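Local structure of NTF2 domain-containing protein (Chaetomium thermophilum, 4X2H) at residues S27-N32 with A54-W59; N31-Y36 with V156-V161; T37-P42 with Y101-P106. The protein is of unknown function but has an NTF2-like fold and probably acts as a protein-binding module, like the nuclear transport factors that name the domain. All blocks are in the same frame, centred on the assembly; numbering follows the deposited sequence.

Contact 1: residues S27-N32 with A54-W59; sequences SGYVNN and ATPEEW
The loop 27-32 passes beside the first turn of helix 56-66, and the two backbones come nearest at Y29 and P56, whose CA atoms lie 6.8 Å apart. In this NTF2-like domain, the contact joins the loop between helices 3-20 and 34-39 to the N-terminus of helix 56-66. That terminus has a side-chain N-cap: T55 OG1 accepts from E58 N, while P56 suits the first helical position, where an N-H would have no carbonyl of a preceding turn to bond. P56 also carries the apolar part of the contact. Its CB lies over one face of the Y29 ring, 4.0 Å from the centroid and 26° off the normal, a CH-pi contact, and P56 CG packs 3.6 Å from Y29 CB. CG of Y29 stands anti to the carbonyl carbon, which sends the ring past the proline so that Y29 OH arrives 3.2 Å from W59 CD1. The hydroxyl is hydrogen-bonded to H178 ND1, and W59 NE1 to Y15 OH, so both buried polar ends have partners in the surrounding fold. An alanine at Y29 would probably loosen this start of the helix, since P56 would lose the ring face it packs on and H178 its hydroxyl partner. N31 meets the next edge of the proline ring, its amide crossing P56 obliquely, with N31 ND2 3.4 Å from P56 CD. N31 OD1 accepts from A44 N, while ND2 donates to a water 2.9 Å away that in turn donates to A54 O. Farther out, N32 and E57 meet tip to tip, their amide and carboxylate planes 62° apart. E57 bends at chi2 to get there, and a second water joins E57 OE2 to N32 OD1. N32 ND2 donates almost straight, at 170° and 2.8 Å, to the syn lone pair of E57 OE1.

Contact 2: residues N31-Y36 with V156-V161; sequences NNNATY and VPNWDV
Two donors grip N33 OD1: the backbone N of Y36, at 2.9 Å and 167° on a carbonyl lone pair, and a water 2.8 Å away. The first bond makes N33 the N-cap of helix 34-39, a role for which the short asparagine side chain is well suited. The water goes on to accept from W159 N, so the cap is also tied to the turn that follows strand 145-157 in this NTF2-like sheet. D160 reaches the same helix end from that turn. Its OD2 accepts from T35 N at 3.1 Å and 155° through the syn lone pair, while T35 OG1 donates to D160 OD1 over a very short 2.5 Å, meeting the carboxylate from above its plane. The hydroxyl of threonine thus adds a second bond to the one from its backbone amide, so that both oxygens of one carboxylate are held, and the positive end of the helix dipole would be expected to favour the ionised carboxylate. An Asx turn shapes the partner loop: N158 OD1 accepts from D160 N at 3.0 Å, and takes only a weak bond from N33 ND2; N158 ND2 donates to R171 O. T35 CG2, anti to the backbone N, packs at the edge of the W159 indole. Y36 and W159 meet obliquely, the phenol and pyrrole-ring planes 52° apart, with W159 NE1 directed to F103 O. V156 CG2 packs against the outer part of the phenol. Tyrosine is long enough to reach the last strand residue, where its OH donates to P157 O at 2.5 Å, in the carbonyl plane.

Contact 3: residues T37-P42 with Y101-P106; sequences TKAGHP and YRFAAP
A Schellman motif ends helix 34-39, and the loop 101-106 packs against this C-terminus. G40, with phi at 79°, turns the chain out of the helix; a residue without a side chain adopts this left-handed conformation easily. Just before it, A39 puts its CB 3.5 Å from A104 CB, a contact tighter than usual for two carbons; residues with only a methyl group suit a place where the backbones come this close. A39 CB also touches F103 CZ at 3.9 Å. F103 and A104 are the central residues of a type II beta turn from R102 to A105, closed by A105 N donating to R102 O; A104 has the positive phi (68°) of its second corner. F103 CG is anti to the backbone N, which brings the ring between the helix end and H41, with F103 CE2 3.7 Å from H41 CD2. The same phenylalanine stacks on a polar side chain of the other protein chain. H41 ND1 donates to P42 O at 2.7 Å, nearly straight at 169° and in the imidazole plane, which fixes the rotation of the ring. That bond leaves H41 NE2 facing a water 2.6 Å away, which also lies 2.7 Å from Y101 OH.

From the N terminus, helix 3-20 leads into the loop where contact 1 begins, closing a 21-residue loop onto the start of helix 56-66. Contact 2 starts in the same stretch, sharing N31 and N32, but closes a far longer loop, to the end of strand 145-157. Contact 3 begins at the other end of helix 34-39 and reaches the loop before helix 107-112; it lies wholly within the span of contact 2 and crosses contact 1. Contacts 2 and 3 therefore hold opposite ends of one short helix. V30 CG1 packs on V156 CG2 between contacts 1 and 2, while Y36 O and H41 N probably hydrogen-bond between contacts 2 and 3.

Contact 1: residues S27-N32 with A54-W59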
loop_
_atom_site.group_PDB
_atom_site.type_symbol
_atom_site.label_atom_id
_atom_site.label_comp_id
_atom_site.label_asym_id
_atom_site.label_seq_id
_atom_site.Cartn_x
_atom_site.Cartn_y
_atom_site.Cartn_z
ATOM N N SER B 27 15.917 4.486 11.263
ATOM C CA SER B 27 16.882 4.901 10.250
ATOM C C SER B 27 16.326 4.724 8.836
ATOM O O SER B 27 16.899 5.235 7.870
ATOM C CB SER B 27 18.186 4.117 10.398
ATOM O OG SER B 27 18.032 2.779 9.965
ATOM N N GLY B 28 15.208 4.013 8.718
ATOM C CA GLY B 28 14.576 3.789 7.428
ATOM C C GLY B 28 13.593 4.878 7.027
ATOM O O GLY B 28 12.984 4.802 5.960
ATOM N N TYR B 29 13.437 5.888 7.879
ATOM C CA TYR B 29 12.501 6.990 7.629
ATOM C C TYR B 29 13.221 8.255 7.175
ATOM O O TYR B 29 14.420 8.409 7.407
ATOM C CB TYR B 29 11.687 7.284 8.885
ATOM C CG TYR B 29 10.738 6.174 9.260
ATOM C CD1 TYR B 29 11.204 5.016 9.870
ATOM C CD2 TYR B 29 9.379 6.277 9.000
ATOM C CE1 TYR B 29 10.348 4.000 10.215
ATOM C CE2 TYR B 29 8.509 5.255 9.347
ATOM C CZ TYR B 29 9.006 4.120 9.947
ATOM O OH TYR B 29 8.159 3.101 10.295
ATOM N N VAL B 30 12.486 9.171 6.543
ATOM C CA VAL B 30 13.091 10.390 6.011
ATOM C C VAL B 30 13.588 11.331 7.106
ATOM O O VAL B 30 14.487 12.131 6.862
ATOM C CB VAL B 30 12.107 11.178 5.111
ATOM C CG1 VAL B 30 11.799 10.397 3.832
ATOM C CG2 VAL B 30 10.836 11.557 5.884
ATOM N N ASN B 31 13.016 11.230 8.303
ATOM C CA ASN B 31 13.299 12.191 9.372
ATOM C C ASN B 31 14.785 12.369 9.668
ATOM O O ASN B 31 15.253 13.491 9.857
ATOM C CB ASN B 31 12.593 11.782 10.667
ATOM C CG ASN B 31 11.094 11.722 10.516
ATOM O OD1 ASN B 31 10.580 11.172 9.541
ATOM N ND2 ASN B 31 10.376 12.297 11.480
ATOM N N ASN B 32 15.519 11.263 9.706
ATOM C CA ASN B 32 16.930 11.296 10.083
ATOM C C ASN B 32 17.851 11.228 8.868
ATOM O O ASN B 32 18.950 10.676 8.938
ATOM C CB ASN B 32 17.239 10.151 11.049
ATOM C CG ASN B 32 16.414 10.230 12.321
ATOM O OD1 ASN B 32 16.074 11.319 12.788
ATOM N ND2 ASN B 32 16.079 9.074 12.884
ATOM N N ALA B 54 4.204 10.787 16.170
ATOM C CA ALA B 54 4.936 11.986 15.777
ATOM C C ALA B 54 6.273 11.673 15.124
ATOM O O ALA B 54 6.684 12.374 14.199
ATOM C CB ALA B 54 5.149 12.885 16.986
ATOM N N THR B 55 6.951 10.635 15.603
ATOM C CA THR B 55 8.294 10.317 15.120
ATOM C C THR B 55 8.538 8.814 14.978
ATOM O O THR B 55 7.897 8.010 15.657
ATOM C CB THR B 55 9.375 10.882 16.063
ATOM O OG1 THR B 55 9.248 10.271 17.354
ATOM C CG2 THR B 55 9.245 12.392 16.193
ATOM N N PRO B 56 9.484 8.431 14.099
ATOM C CA PRO B 56 9.918 7.036 13.958
ATOM C C PRO B 56 10.469 6.474 15.261
ATOM O O PRO B 56 10.340 5.276 15.527
ATOM C CB PRO B 56 11.026 7.115 12.895
ATOM C CG PRO B 56 10.777 8.360 12.163
ATOM C CD PRO B 56 10.162 9.313 13.133
ATOM N N GLU B 57 11.089 7.338 16.059
ATOM C CA GLU B 57 11.641 6.930 17.348
ATOM C C GLU B 57 10.545 6.442 18.289
ATOM O O GLU B 57 10.729 5.462 19.014
ATOM C CB GLU B 57 12.405 8.087 18.001
ATOM C CG GLU B 57 13.794 8.338 17.414
ATOM C CD GLU B 57 13.765 9.015 16.052
ATOM O OE1 GLU B 57 14.825 9.041 15.390
ATOM O OE2 GLU B 57 12.700 9.529 15.643
ATOM N N GLU B 58 9.404 7.125 18.277
ATOM C CA GLU B 58 8.287 6.725 19.124
ATOM C C GLU B 58 7.719 5.390 18.652
ATOM O O GLU B 58 7.363 4.534 19.464
ATOM C CB GLU B 58 7.192 7.796 19.134
ATOM C CG GLU B 58 6.021 7.445 20.042
ATOM C CD GLU B 58 4.988 8.551 20.143
ATOM O OE1 GLU B 58 3.895 8.285 20.687
ATOM O OE2 GLU B 58 5.265 9.682 19.686
ATOM N N TRP B 59 7.641 5.214 17.338
ATOM C CA TRP B 59 7.196 3.952 16.756
ATOM C C TRP B 59 8.104 2.805 17.198
ATOM O O TRP B 59 7.620 1.731 17.542
ATOM C CB TRP B 59 7.150 4.081 15.229
ATOM C CG TRP B 59 6.957 2.805 14.447
ATOM C CD1 TRP B 59 7.658 2.423 13.338
ATOM C CD2 TRP B 59 5.999 1.763 14.690
ATOM N NE1 TRP B 59 7.203 1.215 12.878
ATOM C CE2 TRP B 59 6.183 0.787 13.689
ATOM C CE3 TRP B 59 5.005 1.562 15.652
ATOM C CZ2 TRP B 59 5.418 -0.373 13.628
ATOM C CZ3 TRP B 59 4.249 0.403 15.594
ATOM C CH2 TRP B 59 4.453 -0.543 14.584
HETATM O O HOH W 1 7.579 11.514 11.892
HETATM O O HOH W 2 13.066 11.592 14.084
#

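Contact 2: residues N31-Y36 with V156-V161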
loop_
_atom_site.group_PDB
_atom_site.type_symbol
_atom_site.label_atom_id
_atom_site.label_comp_id
_atom_site.label_asym_id
_atom_site.label_seq_id
_atom_site.Cartn_x
_atom_site.Cartn_y
_atom_site.Cartn_z
ATOM N N ASN B 31 13.016 11.230 8.303
ATOM C CA ASN B 31 13.299 12.191 9.372
ATOM C C ASN B 31 14.785 12.369 9.668
ATOM O O ASN B 31 15.253 13.491 9.857
ATOM C CB ASN B 31 12.593 11.782 10.667
ATOM C CG ASN B 31 11.094 11.722 10.516
ATOM O OD1 ASN B 31 10.580 11.172 9.541
ATOM N ND2 ASN B 31 10.376 12.297 11.480
ATOM N N ASN B 32 15.519 11.263 9.706
ATOM C CA ASN B 32 16.930 11.296 10.083
ATOM C C ASN B 32 17.851 11.228 8.868
ATOM O O ASN B 32 18.950 10.676 8.938
ATOM C CB ASN B 32 17.239 10.151 11.049
ATOM C CG ASN B 32 16.414 10.230 12.321
ATOM O OD1 ASN B 32 16.074 11.319 12.788
ATOM N ND2 ASN B 32 16.079 9.074 12.884
ATOM N N ASN B 33 17.393 11.800 7.758
ATOM C CA ASN B 33 18.188 11.869 6.539
ATOM C C ASN B 33 18.754 13.272 6.352
ATOM O O ASN B 33 18.038 14.265 6.500
ATOM C CB ASN B 33 17.348 11.464 5.325
ATOM C CG ASN B 33 18.134 11.522 4.029
ATOM O OD1 ASN B 33 18.031 12.482 3.267
ATOM N ND2 ASN B 33 18.933 10.495 3.782
ATOM N N ALA B 34 20.044 13.341 6.036
ATOM C CA ALA B 34 20.761 14.609 5.938
ATOM C C ALA B 34 20.187 15.522 4.858
ATOM O O ALA B 34 19.920 16.698 5.097
ATOM C CB ALA B 34 22.237 14.347 5.664
ATOM N N THR B 35 20.004 14.976 3.662
ATOM C CA THR B 35 19.554 15.768 2.527
ATOM C C THR B 35 18.098 16.211 2.676
ATOM O O THR B 35 17.768 17.368 2.417
ATOM C CB THR B 35 19.732 14.984 1.213
ATOM O OG1 THR B 35 21.124 14.956 0.874
ATOM C CG2 THR B 35 18.961 15.623 0.067
ATOM N N TYR B 36 17.223 15.302 3.088
ATOM C CA TYR B 36 15.818 15.659 3.249
ATOM C C TYR B 36 15.639 16.646 4.396
ATOM O O TYR B 36 14.762 17.504 4.345
ATOM C CB TYR B 36 14.967 14.410 3.468
ATOM C CG TYR B 36 14.660 13.670 2.186
ATOM C CD1 TYR B 36 14.159 14.338 1.077
ATOM C CD2 TYR B 36 14.887 12.313 2.082
ATOM C CE1 TYR B 36 13.878 13.663 -0.101
ATOM C CE2 TYR B 36 14.612 11.630 0.908
ATOM C CZ TYR B 36 14.110 12.309 -0.177
ATOM O OH TYR B 36 13.842 11.622 -1.340
ATOM N N VAL B 156 10.620 7.051 -0.830
ATOM C CA VAL B 156 11.273 8.047 -1.684
ATOM C C VAL B 156 12.780 7.771 -1.750
ATOM O O VAL B 156 13.332 7.084 -0.885
ATOM C CB VAL B 156 11.020 9.489 -1.181
ATOM C CG1 VAL B 156 9.543 9.853 -1.302
ATOM C CG2 VAL B 156 11.494 9.661 0.253
ATOM N N PRO B 157 13.453 8.281 -2.795
ATOM C CA PRO B 157 14.890 8.031 -2.953
ATOM C C PRO B 157 15.733 8.581 -1.805
ATOM O O PRO B 157 15.469 9.684 -1.326
ATOM C CB PRO B 157 15.233 8.764 -4.254
ATOM C CG PRO B 157 13.961 8.887 -4.983
ATOM C CD PRO B 157 12.896 9.019 -3.940
ATOM N N ASN B 158 16.729 7.816 -1.373
ATOM C CA ASN B 158 17.743 8.328 -0.455
ATOM C C ASN B 158 18.889 8.910 -1.265
ATOM O O ASN B 158 19.752 8.175 -1.743
ATOM C CB ASN B 158 18.257 7.230 0.480
ATOM C CG ASN B 158 19.216 7.764 1.538
ATOM O OD1 ASN B 158 19.693 8.901 1.453
ATOM N ND2 ASN B 158 19.511 6.940 2.535
ATOM N N TRP B 159 18.894 10.232 -1.420
ATOM C CA TRP B 159 19.880 10.898 -2.264
ATOM C C TRP B 159 21.299 10.761 -1.717
ATOM O O TRP B 159 22.268 10.925 -2.456
ATOM C CB TRP B 159 19.544 12.384 -2.416
ATOM C CG TRP B 159 18.181 12.657 -2.958
ATOM C CD1 TRP B 159 17.200 13.398 -2.364
ATOM C CD2 TRP B 159 17.634 12.191 -4.201
ATOM N NE1 TRP B 159 16.084 13.430 -3.162
ATOM C CE2 TRP B 159 16.324 12.697 -4.295
ATOM C CE3 TRP B 159 18.128 11.405 -5.245
ATOM C CZ2 TRP B 159 15.496 12.436 -5.389
ATOM C CZ3 TRP B 159 17.307 11.149 -6.332
ATOM C CH2 TRP B 159 16.005 11.661 -6.392
ATOM N N ASP B 160 21.419 10.463 -0.428
ATOM C CA ASP B 160 22.725 10.372 0.217
ATOM C C ASP B 160 23.373 9.004 0.029
ATOM O O ASP B 160 24.566 8.843 0.297
ATOM C CB ASP B 160 22.601 10.684 1.711
ATOM C CG ASP B 160 22.126 12.103 1.974
ATOM O OD1 ASP B 160 22.601 13.025 1.276
ATOM O OD2 ASP B 160 21.274 12.294 2.870
ATOM N N VAL B 161 22.593 8.032 -0.442
ATOM C CA VAL B 161 23.067 6.658 -0.597
ATOM C C VAL B 161 23.035 6.210 -2.056
ATOM O O VAL B 161 23.962 5.548 -2.524
ATOM C CB VAL B 161 22.225 5.680 0.266
ATOM C CG1 VAL B 161 22.528 4.224 -0.082
ATOM C CG2 VAL B 161 22.490 5.930 1.739
HETATM O O HOH W 3 17.682 12.062 0.509
#

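Contact 3: residues T37-P42 with Y101-P106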
loop_
_atom_site.group_PDB
_atom_site.type_symbol
_atom_site.label_atom_id
_atom_site.label_comp_id
_atom_site.label_asym_id
_atom_site.label_seq_id
_atom_site.Cartn_x
_atom_site.Cartn_y
_atom_site.Cartn_z
ATOM N N THR B 37 16.486 16.545 5.415
ATOM C CA THR B 37 16.414 17.462 6.546
ATOM C C THR B 37 16.831 18.867 6.117
ATOM O O THR B 37 16.184 19.850 6.478
ATOM C CB THR B 37 17.295 16.984 7.712
ATOM O OG1 THR B 37 16.763 15.757 8.234
ATOM C CG2 THR B 37 17.336 18.019 8.832
ATOM N N LYS B 38 17.909 18.961 5.343
ATOM C CA LYS B 38 18.365 20.252 4.833
ATOM C C LYS B 38 17.311 20.858 3.913
ATOM O O LYS B 38 17.108 22.073 3.894
ATOM C CB LYS B 38 19.694 20.101 4.087
ATOM C CG LYS B 38 20.321 21.415 3.626
ATOM C CD LYS B 38 20.990 22.154 4.778
ATOM C CE LYS B 38 21.519 23.514 4.342
ATOM N NZ LYS B 38 21.355 24.540 5.412
ATOM N N ALA B 39 16.640 20.000 3.152
ATOM C CA ALA B 39 15.631 20.439 2.198
ATOM C C ALA B 39 14.312 20.797 2.880
ATOM O O ALA B 39 13.425 21.369 2.251
ATOM C CB ALA B 39 15.403 19.360 1.151
ATOM N N GLY B 40 14.189 20.458 4.159
ATOM C CA GLY B 40 12.993 20.773 4.922
ATOM C C GLY B 40 11.840 19.829 4.643
ATOM O O GLY B 40 10.683 20.233 4.662
ATOM N N HIS B 41 12.154 18.566 4.378
ATOM C CA HIS B 41 11.115 17.564 4.187
ATOM C C HIS B 41 10.266 17.496 5.451
ATOM O O HIS B 41 10.801 17.564 6.558
ATOM C CB HIS B 41 11.718 16.194 3.872
ATOM C CG HIS B 41 10.741 15.226 3.277
ATOM N ND1 HIS B 41 9.751 14.616 4.014
ATOM C CD2 HIS B 41 10.603 14.767 2.010
ATOM C CE1 HIS B 41 9.043 13.823 3.228
ATOM N NE2 HIS B 41 9.541 13.896 2.007
ATOM N N PRO B 42 8.940 17.388 5.302
ATOM C CA PRO B 42 8.148 17.242 6.525
ATOM C C PRO B 42 8.471 15.929 7.232
ATOM O O PRO B 42 9.011 15.024 6.599
ATOM C CB PRO B 42 6.701 17.265 6.019
ATOM C CG PRO B 42 6.783 16.915 4.575
ATOM C CD PRO B 42 8.098 17.441 4.096
ATOM N N TYR B 101 10.497 11.734 -9.507
ATOM C CA TYR B 101 10.598 12.332 -8.184
ATOM C C TYR B 101 11.817 13.249 -8.128
ATOM O O TYR B 101 12.922 12.834 -8.486
ATOM C CB TYR B 101 10.674 11.241 -7.117
ATOM C CG TYR B 101 10.655 11.776 -5.709
ATOM C CD1 TYR B 101 9.454 11.993 -5.048
ATOM C CD2 TYR B 101 11.834 12.074 -5.044
ATOM C CE1 TYR B 101 9.431 12.489 -3.760
ATOM C CE2 TYR B 101 11.823 12.568 -3.762
ATOM C CZ TYR B 101 10.618 12.773 -3.123
ATOM O OH TYR B 101 10.610 13.268 -1.842
ATOM N N ARG B 102 11.609 14.494 -7.696
ATOM C CA ARG B 102 12.657 15.514 -7.752
ATOM C C ARG B 102 12.933 16.221 -6.433
ATOM O O ARG B 102 13.881 17.005 -6.350
ATOM C CB ARG B 102 12.302 16.596 -8.774
ATOM C CG ARG B 102 11.925 16.092 -10.141
ATOM C CD ARG B 102 12.005 17.206 -11.168
ATOM N NE ARG B 102 12.247 16.682 -12.508
ATOM C CZ ARG B 102 12.906 17.329 -13.464
ATOM N NH1 ARG B 102 13.401 18.541 -13.241
ATOM N NH2 ARG B 102 13.073 16.761 -14.649
ATOM N N PHE B 103 12.115 16.001 -5.411
ATOM C CA PHE B 103 12.277 16.804 -4.206
ATOM C C PHE B 103 13.608 16.506 -3.526
ATOM O O PHE B 103 13.939 15.352 -3.259
ATOM C CB PHE B 103 11.142 16.599 -3.206
ATOM C CG PHE B 103 11.290 17.455 -1.987
ATOM C CD1 PHE B 103 11.004 18.810 -2.051
ATOM C CD2 PHE B 103 11.771 16.932 -0.803
ATOM C CE1 PHE B 103 11.166 19.622 -0.947
ATOM C CE2 PHE B 103 11.936 17.741 0.313
ATOM C CZ PHE B 103 11.631 19.089 0.237
ATOM N N ALA B 104 14.361 17.577 -3.278
ATOM C CA ALA B 104 15.662 17.523 -2.613
ATOM C C ALA B 104 16.726 16.828 -3.465
ATOM O O ALA B 104 17.828 16.570 -2.994
ATOM C CB ALA B 104 15.536 16.830 -1.253
ATOM N N ALA B 105 16.397 16.546 -4.721
ATOM C CA ALA B 105 17.276 15.778 -5.591
ATOM C C ALA B 105 18.528 16.559 -5.983
ATOM O O ALA B 105 18.431 17.723 -6.364
ATOM C CB ALA B 105 16.526 15.352 -6.845
ATOM N N PRO B 106 19.708 15.922 -5.888
ATOM C CA PRO B 106 20.899 16.527 -6.499
ATOM C C PRO B 106 20.673 16.729 -7.984
ATOM O O PRO B 106 20.109 15.848 -8.634
ATOM C CB PRO B 106 22.003 15.495 -6.244
ATOM C CG PRO B 106 21.525 14.682 -5.104
ATOM C CD PRO B 106 20.028 14.658 -5.202
HETATM O O HOH W 4 8.404 13.345 -0.282
#